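PDB 7M5I: endolysin from Escherichia coli O157 typing phage 15, which probably cleaves the beta-1,4 glycosidic bonds of host peptidoglycan as a muramidase, helping to lyse the infected cell and release new phage particles. Local coordinates for residues Q85-I98 / R145-Y158. Sequence-based numbering, arbitrary orientation.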
ATOM      1  N   GLN A  85      -7.868  13.714   2.237  1.00 30.19           N
ATOM      2  CA  GLN A  85      -7.974  12.335   2.757  1.00 29.13           C
ATOM      3  C   GLN A  85      -7.648  11.343   1.645  1.00 27.65           C
ATOM      4  O   GLN A  85      -6.991  10.325   1.931  1.00 25.92           O
ATOM      5  CB  GLN A  85      -9.371  12.076   3.319  1.00 29.25           C
ATOM      6  CG  GLN A  85      -9.460  10.729   4.014  1.00 30.35           C
ATOM      7  CD  GLN A  85      -8.500  10.591   5.181  1.00 31.68           C
ATOM      8  OE1 GLN A  85      -8.475  11.389   6.152  1.00 31.89           O
ATOM      9  NE2 GLN A  85      -7.673   9.582   5.102  1.00 30.07           N
ATOM     10  N   ASN A  86      -8.135  11.586   0.427  1.00 26.74           N
ATOM     11  CA  ASN A  86      -7.965  10.630  -0.701  1.00 25.83           C
ATOM     12  C   ASN A  86      -6.502  10.669  -1.134  1.00 24.43           C
ATOM     13  O   ASN A  86      -5.961   9.622  -1.496  1.00 23.77           O
ATOM     14  CB  ASN A  86      -8.945  10.895  -1.841  1.00 26.31           C
ATOM     15  CG  ASN A  86      -8.905  12.308  -2.348  1.00 27.60           C
ATOM     16  OD1 ASN A  86      -9.420  13.188  -1.647  1.00 29.19           O
ATOM     17  ND2 ASN A  86      -8.350  12.540  -3.528  1.00 26.47           N
ATOM     18  N   GLU A  87      -5.837  11.814  -1.135  1.00 26.95           N
ATOM     19  CA  GLU A  87      -4.391  11.862  -1.439  1.00 26.97           C
ATOM     20  C   GLU A  87      -3.626  11.030  -0.407  1.00 27.01           C
ATOM     21  O   GLU A  87      -2.766  10.182  -0.815  1.00 26.28           O
ATOM     22  CB  GLU A  87      -3.869  13.285  -1.440  1.00 28.68           C
ATOM     23  CG  GLU A  87      -4.301  14.094  -2.643  1.00 30.17           C
ATOM     24  CD  GLU A  87      -4.122  15.605  -2.467  1.00 33.65           C
ATOM     25  OE1 GLU A  87      -3.669  16.026  -1.356  1.00 32.77           O
ATOM     26  OE2 GLU A  87      -4.361  16.330  -3.442  1.00 32.50           O
ATOM     27  N   PHE A  88      -3.948  11.198   0.872  1.00 28.27           N
ATOM     28  CA  PHE A  88      -3.294  10.431   1.969  1.00 28.01           C
ATOM     29  C   PHE A  88      -3.573   8.935   1.763  1.00 26.61           C
ATOM     30  O   PHE A  88      -2.591   8.119   1.811  1.00 26.53           O
ATOM     31  CB  PHE A  88      -3.786  10.879   3.337  1.00 27.89           C
ATOM     32  CG  PHE A  88      -3.006  10.246   4.453  1.00 28.99           C
ATOM     33  CD1 PHE A  88      -1.700  10.659   4.736  1.00 30.99           C
ATOM     34  CD2 PHE A  88      -3.552   9.237   5.213  1.00 29.24           C
ATOM     35  CE1 PHE A  88      -0.991  10.111   5.798  1.00 31.60           C
ATOM     36  CE2 PHE A  88      -2.844   8.690   6.278  1.00 30.25           C
ATOM     37  CZ  PHE A  88      -1.558   9.119   6.545  1.00 29.89           C
ATOM     38  N   ASP A  89      -4.818   8.556   1.531  1.00 24.54           N
ATOM     39  CA  ASP A  89      -5.172   7.129   1.340  1.00 24.90           C
ATOM     40  C   ASP A  89      -4.329   6.515   0.213  1.00 25.32           C
ATOM     41  O   ASP A  89      -3.789   5.359   0.380  1.00 22.82           O
ATOM     42  CB  ASP A  89      -6.650   6.919   1.080  1.00 26.29           C
ATOM     43  CG  ASP A  89      -7.576   7.198   2.239  1.00 27.43           C
ATOM     44  OD1 ASP A  89      -7.116   7.215   3.419  1.00 27.47           O
ATOM     45  OD2 ASP A  89      -8.810   7.392   1.940  1.00 27.33           O
ATOM     46  N   ALA A  90      -4.247   7.194  -0.918  1.00 23.89           N
ATOM     47  CA  ALA A  90      -3.494   6.714  -2.085  1.00 24.78           C
ATOM     48  C   ALA A  90      -2.013   6.578  -1.758  1.00 26.53           C
ATOM     49  O   ALA A  90      -1.375   5.553  -2.117  1.00 24.63           O
ATOM     50  CB  ALA A  90      -3.710   7.583  -3.280  1.00 25.56           C
ATOM     51  N   LEU A  91      -1.419   7.584  -1.119  1.00 25.10           N
ATOM     52  CA  LEU A  91       0.025   7.545  -0.778  1.00 26.22           C
ATOM     53  C   LEU A  91       0.285   6.409   0.217  1.00 25.86           C
ATOM     54  O   LEU A  91       1.275   5.716   0.031  1.00 27.47           O
ATOM     55  CB  LEU A  91       0.437   8.893  -0.172  1.00 27.88           C
ATOM     56  CG  LEU A  91       0.378  10.060  -1.161  1.00 30.33           C
ATOM     57  CD1 LEU A  91       0.560  11.369  -0.390  1.00 33.09           C
ATOM     58  CD2 LEU A  91       1.421   9.956  -2.256  1.00 32.42           C
ATOM     59  N   VAL A  92      -0.617   6.162   1.147  1.00 24.21           N
ATOM     60  CA  VAL A  92      -0.414   5.039   2.126  1.00 25.42           C
ATOM     61  C   VAL A  92      -0.541   3.709   1.385  1.00 24.72           C
ATOM     62  O   VAL A  92       0.358   2.881   1.522  1.00 25.82           O
ATOM     63  CB  VAL A  92      -1.394   5.118   3.307  1.00 24.63           C
ATOM     64  CG1 VAL A  92      -1.348   3.856   4.178  1.00 24.04           C
ATOM     65  CG2 VAL A  92      -1.060   6.324   4.176  1.00 26.39           C
ATOM     66  N   SER A  93      -1.582   3.545   0.555  1.00 23.75           N
ATOM     67  CA  SER A  93      -1.727   2.303  -0.274  1.00 24.04           C
ATOM     68  C   SER A  93      -0.432   2.016  -1.062  1.00 25.76           C
ATOM     69  O   SER A  93       0.089   0.869  -1.032  1.00 24.71           O
ATOM     70  CB  SER A  93      -2.912   2.370  -1.151  1.00 25.18           C
ATOM     71  OG  SER A  93      -3.048   1.157  -1.883  1.00 24.39           O
ATOM     72  N   GLU A  94       0.109   2.979  -1.771  1.00 24.55           N
ATOM     73  CA  GLU A  94       1.298   2.765  -2.615  1.00 26.26           C
ATOM     74  C   GLU A  94       2.519   2.486  -1.731  1.00 27.18           C
ATOM     75  O   GLU A  94       3.321   1.535  -2.077  1.00 27.93           O
ATOM     76  CB  GLU A  94       1.548   3.925  -3.568  1.00 26.08           C
ATOM     77  CG  GLU A  94       2.768   3.696  -4.432  1.00 25.98           C
ATOM     78  CD  GLU A  94       2.808   4.323  -5.792  1.00 28.88           C
ATOM     79  OE1 GLU A  94       3.839   4.174  -6.510  1.00 28.72           O
ATOM     80  OE2 GLU A  94       1.793   4.906  -6.190  1.00 30.94           O
ATOM     81  N   THR A  95       2.679   3.239  -0.636  1.00 26.50           N
ATOM     82  CA  THR A  95       3.845   3.054   0.254  1.00 28.69           C
ATOM     83  C   THR A  95       3.785   1.648   0.886  1.00 29.46           C
ATOM     84  O   THR A  95       4.845   1.034   1.054  1.00 29.41           O
ATOM     85  CB  THR A  95       3.885   4.142   1.346  1.00 31.05           C
ATOM     86  OG1 THR A  95       3.890   5.398   0.685  1.00 29.51           O
ATOM     87  CG2 THR A  95       5.100   4.027   2.228  1.00 32.06           C
ATOM     88  N   TYR A  96       2.596   1.172   1.208  1.00 28.30           N
ATOM     89  CA  TYR A  96       2.390  -0.162   1.796  1.00 28.64           C
ATOM     90  C   TYR A  96       2.920  -1.252   0.855  1.00 31.52           C
ATOM     91  O   TYR A  96       3.364  -2.336   1.312  1.00 30.70           O
ATOM     92  CB  TYR A  96       0.911  -0.371   2.099  1.00 28.94           C
ATOM     93  CG  TYR A  96       0.684  -1.633   2.891  1.00 32.38           C
ATOM     94  CD1 TYR A  96       1.327  -1.774   4.114  1.00 35.40           C
ATOM     95  CD2 TYR A  96      -0.115  -2.667   2.451  1.00 33.81           C
ATOM     96  CE1 TYR A  96       1.160  -2.908   4.886  1.00 41.66           C
ATOM     97  CE2 TYR A  96      -0.302  -3.812   3.209  1.00 33.58           C
ATOM     98  CZ  TYR A  96       0.332  -3.932   4.436  1.00 39.11           C
ATOM     99  OH  TYR A  96       0.298  -5.057   5.214  1.00 38.03           O
ATOM    100  N   ASN A  97       2.914  -0.981  -0.443  1.00 29.11           N
ATOM    101  CA  ASN A  97       3.385  -1.928  -1.483  1.00 31.04           C
ATOM    102  C   ASN A  97       4.861  -1.700  -1.769  1.00 32.20           C
ATOM    103  O   ASN A  97       5.639  -2.684  -1.828  1.00 31.31           O
ATOM    104  CB  ASN A  97       2.465  -1.798  -2.699  1.00 30.66           C
ATOM    105  CG  ASN A  97       2.886  -2.653  -3.873  1.00 34.27           C
ATOM    106  OD1 ASN A  97       3.192  -2.143  -4.927  1.00 33.75           O
ATOM    107  ND2 ASN A  97       3.023  -3.954  -3.637  1.00 36.07           N
ATOM    108  N   ILE A  98       5.320  -0.473  -1.954  1.00 29.33           N
ATOM    109  CA  ILE A  98       6.715  -0.245  -2.412  1.00 31.67           C
ATOM    110  C   ILE A  98       7.690  -0.156  -1.218  1.00 30.69           C
ATOM    111  O   ILE A  98       8.895  -0.344  -1.442  1.00 32.60           O
ATOM    112  CB  ILE A  98       6.857   0.952  -3.356  1.00 31.28           C
ATOM    113  CG1 ILE A  98       6.667   2.292  -2.623  1.00 30.84           C
ATOM    114  CG2 ILE A  98       5.945   0.788  -4.550  1.00 33.93           C
ATOM    115  CD1 ILE A  98       6.946   3.475  -3.457  1.00 32.19           C
ATOM    116  N   ARG A 145      -2.807  -1.799 -10.176  1.00 23.22           N
ATOM    117  CA  ARG A 145      -2.865  -1.230  -8.829  1.00 22.26           C
ATOM    118  C   ARG A 145      -2.439   0.228  -8.899  1.00 21.72           C
ATOM    119  O   ARG A 145      -3.149   1.065  -8.281  1.00 23.46           O
ATOM    120  CB  ARG A 145      -2.003  -2.024  -7.858  1.00 22.32           C
ATOM    121  CG  ARG A 145      -1.999  -1.430  -6.462  1.00 22.08           C
ATOM    122  CD  ARG A 145      -1.269  -2.322  -5.468  1.00 25.07           C
ATOM    123  NE  ARG A 145      -1.270  -1.728  -4.154  1.00 25.41           N
ATOM    124  CZ  ARG A 145      -1.088  -2.412  -3.037  1.00 29.38           C
ATOM    125  NH1 ARG A 145      -0.873  -3.727  -3.090  1.00 25.01           N
ATOM    126  NH2 ARG A 145      -1.122  -1.790  -1.872  1.00 27.42           N
ATOM    127  N   ARG A 146      -1.375   0.543  -9.636  1.00 21.79           N
ATOM    128  CA  ARG A 146      -0.892   1.945  -9.719  1.00 23.60           C
ATOM    129  C   ARG A 146      -1.972   2.838 -10.352  1.00 24.38           C
ATOM    130  O   ARG A 146      -2.176   3.992  -9.825  1.00 23.35           O
ATOM    131  CB  ARG A 146       0.412   2.043 -10.491  1.00 25.52           C
ATOM    132  CG  ARG A 146       1.609   1.404  -9.804  1.00 26.58           C
ATOM    133  CD  ARG A 146       2.148   2.055  -8.573  1.00 26.96           C
ATOM    134  NE  ARG A 146       1.595   1.534  -7.361  1.00 26.32           N
ATOM    135  CZ  ARG A 146       2.087   0.514  -6.642  1.00 27.85           C
ATOM    136  NH1 ARG A 146       1.424   0.092  -5.590  1.00 26.25           N
ATOM    137  NH2 ARG A 146       3.166  -0.154  -7.036  1.00 27.50           N
ATOM    138  N   ARG A 147      -2.610   2.388 -11.421  1.00 24.20           N
ATOM    139  CA  ARG A 147      -3.640   3.257 -12.047  1.00 26.12           C
ATOM    140  C   ARG A 147      -4.817   3.462 -11.059  1.00 25.01           C
ATOM    141  O   ARG A 147      -5.345   4.622 -10.976  1.00 23.54           O
ATOM    142  CB  ARG A 147      -4.023   2.827 -13.446  1.00 27.61           C
ATOM    143  CG  ARG A 147      -4.790   1.553 -13.486  1.00 29.50           C
ATOM    144  CD  ARG A 147      -6.267   1.791 -13.716  1.00 30.69           C
ATOM    145  NE  ARG A 147      -6.900   0.495 -13.666  1.00 29.71           N
ATOM    146  CZ  ARG A 147      -8.214   0.296 -13.680  1.00 29.43           C
ATOM    147  NH1 ARG A 147      -9.003   1.344 -13.849  1.00 27.67           N
ATOM    148  NH2 ARG A 147      -8.720  -0.913 -13.617  1.00 28.96           N
ATOM    149  N   MET A 148      -5.227   2.435 -10.304  1.00 23.10           N
ATOM    150  CA  MET A 148      -6.325   2.606  -9.322  1.00 22.80           C
ATOM    151  C   MET A 148      -5.888   3.521  -8.153  1.00 23.82           C
ATOM    152  O   MET A 148      -6.713   4.316  -7.681  1.00 22.68           O
ATOM    153  CB  MET A 148      -6.798   1.233  -8.852  1.00 24.38           C
ATOM    154  CG  MET A 148      -7.520   0.493  -9.941  1.00 26.10           C
ATOM    155  SD  MET A 148      -8.243  -1.017  -9.261  1.00 28.46           S
ATOM    156  CE  MET A 148      -9.358  -1.548 -10.556  1.00 40.75           C
ATOM    157  N   GLU A 149      -4.632   3.469  -7.735  1.00 22.47           N
ATOM    158  CA  GLU A 149      -4.139   4.368  -6.653  1.00 23.25           C
ATOM    159  C   GLU A 149      -4.089   5.807  -7.205  1.00 24.68           C
ATOM    160  O   GLU A 149      -4.495   6.723  -6.441  1.00 24.19           O
ATOM    161  CB  GLU A 149      -2.790   3.910  -6.104  1.00 22.50           C
ATOM    162  CG  GLU A 149      -2.884   2.648  -5.234  1.00 22.17           C
ATOM    163  CD  GLU A 149      -1.581   1.896  -4.983  1.00 23.70           C
ATOM    164  OE1 GLU A 149      -0.585   2.152  -5.731  1.00 27.06           O
ATOM    165  OE2 GLU A 149      -1.562   1.097  -4.006  1.00 25.07           O
ATOM    166  N   ALA A 150      -3.681   6.024  -8.448  1.00 24.13           N
ATOM    167  CA  ALA A 150      -3.728   7.388  -9.067  1.00 25.26           C
ATOM    168  C   ALA A 150      -5.171   7.916  -9.113  1.00 25.53           C
ATOM    169  O   ALA A 150      -5.391   9.139  -8.870  1.00 27.20           O
ATOM    170  CB  ALA A 150      -3.103   7.351 -10.440  1.00 27.01           C
ATOM    171  N   ASP A 151      -6.156   7.054  -9.414  1.00 23.82           N
ATOM    172  CA  ASP A 151      -7.581   7.476  -9.408  1.00 25.82           C
ATOM    173  C   ASP A 151      -8.000   7.920  -7.995  1.00 25.75           C
ATOM    174  O   ASP A 151      -8.799   8.912  -7.865  1.00 25.66           O
ATOM    175  CB  ASP A 151      -8.485   6.372  -9.950  1.00 27.19           C
ATOM    176  CG  ASP A 151      -8.366   6.109 -11.444  1.00 29.99           C
ATOM    177  OD1 ASP A 151      -7.919   7.017 -12.158  1.00 32.52           O
ATOM    178  OD2 ASP A 151      -8.713   4.967 -11.880  1.00 33.20           O
ATOM    179  N   ILE A 152      -7.554   7.229  -6.948  1.00 24.64           N
ATOM    180  CA  ILE A 152      -7.896   7.661  -5.555  1.00 23.56           C
ATOM    181  C   ILE A 152      -7.256   9.045  -5.359  1.00 25.41           C
ATOM    182  O   ILE A 152      -7.941   9.954  -4.909  1.00 25.38           O
ATOM    183  CB  ILE A 152      -7.376   6.660  -4.503  1.00 24.42           C
ATOM    184  CG1 ILE A 152      -8.045   5.287  -4.659  1.00 23.91           C
ATOM    185  CG2 ILE A 152      -7.563   7.205  -3.108  1.00 23.50           C
ATOM    186  CD1 ILE A 152      -7.431   4.201  -3.799  1.00 24.72           C
ATOM    187  N   TYR A 153      -5.968   9.165  -5.683  1.00 25.22           N
ATOM    188  CA  TYR A 153      -5.138  10.347  -5.350  1.00 25.58           C
ATOM    189  C   TYR A 153      -5.780  11.577  -6.037  1.00 27.48           C
ATOM    190  O   TYR A 153      -5.945  12.662  -5.386  1.00 26.46           O
ATOM    191  CB  TYR A 153      -3.694  10.129  -5.797  1.00 26.73           C
ATOM    192  CG  TYR A 153      -2.818  11.340  -5.569  1.00 26.99           C
ATOM    193  CD1 TYR A 153      -2.724  12.315  -6.548  1.00 28.71           C
ATOM    194  CD2 TYR A 153      -2.123  11.520  -4.386  1.00 26.54           C
ATOM    195  CE1 TYR A 153      -1.961  13.450  -6.347  1.00 29.74           C
ATOM    196  CE2 TYR A 153      -1.373  12.659  -4.158  1.00 27.64           C
ATOM    197  CZ  TYR A 153      -1.297  13.641  -5.135  1.00 29.11           C
ATOM    198  OH  TYR A 153      -0.507  14.774  -4.969  1.00 30.13           O
ATOM    199  N   LEU A 154      -6.065  11.481  -7.336  1.00 26.79           N
ATOM    200  CA  LEU A 154      -6.528  12.676  -8.116  1.00 30.48           C
ATOM    201  C   LEU A 154      -8.008  12.917  -7.959  1.00 31.00           C
ATOM    202  O   LEU A 154      -8.386  14.104  -7.803  1.00 29.65           O
ATOM    203  CB  LEU A 154      -6.250  12.457  -9.600  1.00 31.58           C
ATOM    204  CG  LEU A 154      -4.797  12.560 -10.021  1.00 34.94           C
ATOM    205  CD1 LEU A 154      -4.672  12.104 -11.476  1.00 37.45           C
ATOM    206  CD2 LEU A 154      -4.281  13.988  -9.784  1.00 37.26           C
ATOM    207  N   ASP A 155      -8.827  11.882  -8.073  1.00 27.86           N
ATOM    208  CA  ASP A 155     -10.291  12.019  -8.268  1.00 30.58           C
ATOM    209  C   ASP A 155     -11.109  11.514  -7.075  1.00 29.57           C
ATOM    210  O   ASP A 155     -12.322  11.615  -7.167  1.00 27.87           O
ATOM    211  CB  ASP A 155     -10.735  11.279  -9.537  1.00 32.86           C
ATOM    212  CG  ASP A 155     -10.007  11.737 -10.789  1.00 34.95           C
ATOM    213  OD1 ASP A 155      -9.630  12.915 -10.895  1.00 36.91           O
ATOM    214  OD2 ASP A 155      -9.794  10.882 -11.662  1.00 39.61           O
ATOM    215  N   SER A 156     -10.493  10.970  -6.023  1.00 27.83           N
ATOM    216  CA  SER A 156     -11.226  10.377  -4.895  1.00 27.01           C
ATOM    217  C   SER A 156     -12.165   9.263  -5.398  1.00 28.21           C
ATOM    218  O   SER A 156     -13.275   9.074  -4.900  1.00 27.83           O
ATOM    219  CB  SER A 156     -11.934  11.512  -4.077  1.00 29.60           C
ATOM    220  OG  SER A 156     -12.239  10.997  -2.782  1.00 31.10           O
ATOM    221  N   VAL A 157     -11.732   8.518  -6.412  1.00 27.56           N
ATOM    222  CA  VAL A 157     -12.488   7.374  -6.996  1.00 28.00           C
ATOM    223  C   VAL A 157     -11.782   6.104  -6.521  1.00 26.05           C
ATOM    224  O   VAL A 157     -10.609   5.920  -6.853  1.00 26.94           O
ATOM    225  CB  VAL A 157     -12.526   7.451  -8.538  1.00 29.00           C
ATOM    226  CG1 VAL A 157     -12.961   6.158  -9.204  1.00 31.10           C
ATOM    227  CG2 VAL A 157     -13.405   8.584  -9.003  1.00 29.80           C
ATOM    228  N   TYR A 158     -12.478   5.322  -5.726  1.00 27.17           N
ATOM    229  CA  TYR A 158     -11.929   4.147  -5.018  1.00 26.04           C
ATOM    230  C   TYR A 158     -12.415   2.895  -5.735  1.00 28.79           C
ATOM    231  O   TYR A 158     -13.412   2.948  -6.441  1.00 31.23           O
ATOM    232  CB  TYR A 158     -12.379   4.126  -3.566  1.00 27.07           C
ATOM    233  CG  TYR A 158     -11.741   5.181  -2.710  1.00 25.94           C
ATOM    234  CD1 TYR A 158     -12.172   6.517  -2.766  1.00 27.24           C
ATOM    235  CD2 TYR A 158     -10.768   4.861  -1.798  1.00 24.74           C
ATOM    236  CE1 TYR A 158     -11.608   7.481  -1.956  1.00 28.34           C
ATOM    237  CE2 TYR A 158     -10.168   5.832  -1.011  1.00 27.05           C
ATOM    238  CZ  TYR A 158     -10.607   7.131  -1.065  1.00 27.42           C
ATOM    239  OH  TYR A 158     -10.068   8.048  -0.195  1.00 28.23           O
TER
HETATM  240  O   HOH W   1      -5.468  15.352  -5.494  1.00 32.88           O
HETATM  241  O   HOH W   2       1.238  -4.618  -0.917  1.00 43.03           O
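Glu149 OE2 is gripped from two helices: Ser93 OG donates to it across the interface at 2.6 Å, on the anti side of the carboxylate, while Arg145 NE reaches it within its own helix at an N-H...O angle of 176°. This buried Ser93-Glu149 bond lies where helix 85-98 and the 145-155 part of helix 140-155 pack antiparallel (158° between axes, 7.3 Å at closest approach) in the helical part of a phage-type lysozyme of glycosyl hydrolase family 24. The other carboxylate oxygen, Glu149 OE1, is held side-on by NE and NH1 of Arg146, whose chain bends at chi2 and chi3. That guanidinium also closes end-on around Asn97 OD1, with NH1 and NH2 both at 2.9 Å from that oxygen, and Glu94 stacks its carboxylate over one face, planes 20° apart. The pairing of the Glu94 and Arg146 charges is electrostatic, with no N-H aimed at Glu94 OE1, and adds to the stack; the cation probably also eases the proximity of the Glu94 and Glu149 carboxylates. Arg145, extended from CG to NE, runs past Asn97 in the opposite direction, with Asn97 CB over the centre of its guanidinium, and NH1 forms a weak, long ion pair with Glu21, a predicted catalytic residue.

Packing is tight midway, with Ala90 CB 3.6 Å from Tyr153 CB. Next to it Glu87 CG makes a CH-pi contact over the Tyr153 ring, 3.9 Å from its centroid; Lys117 pairs with the Glu87 carboxylate and His112 with the tyrosine hydroxyl. Beyond the helix end, Tyr158 OH donates to the anti lone pair of Asp89 OD2 at 2.6 Å, an oxygen that Ser10 also binds. Asn86, with CG between its backbone N and carbonyl carbon, directs ND2 to Ile152 O at 3.0 Å, in the carbonyl plane, beside the helical bond from Ser156 N.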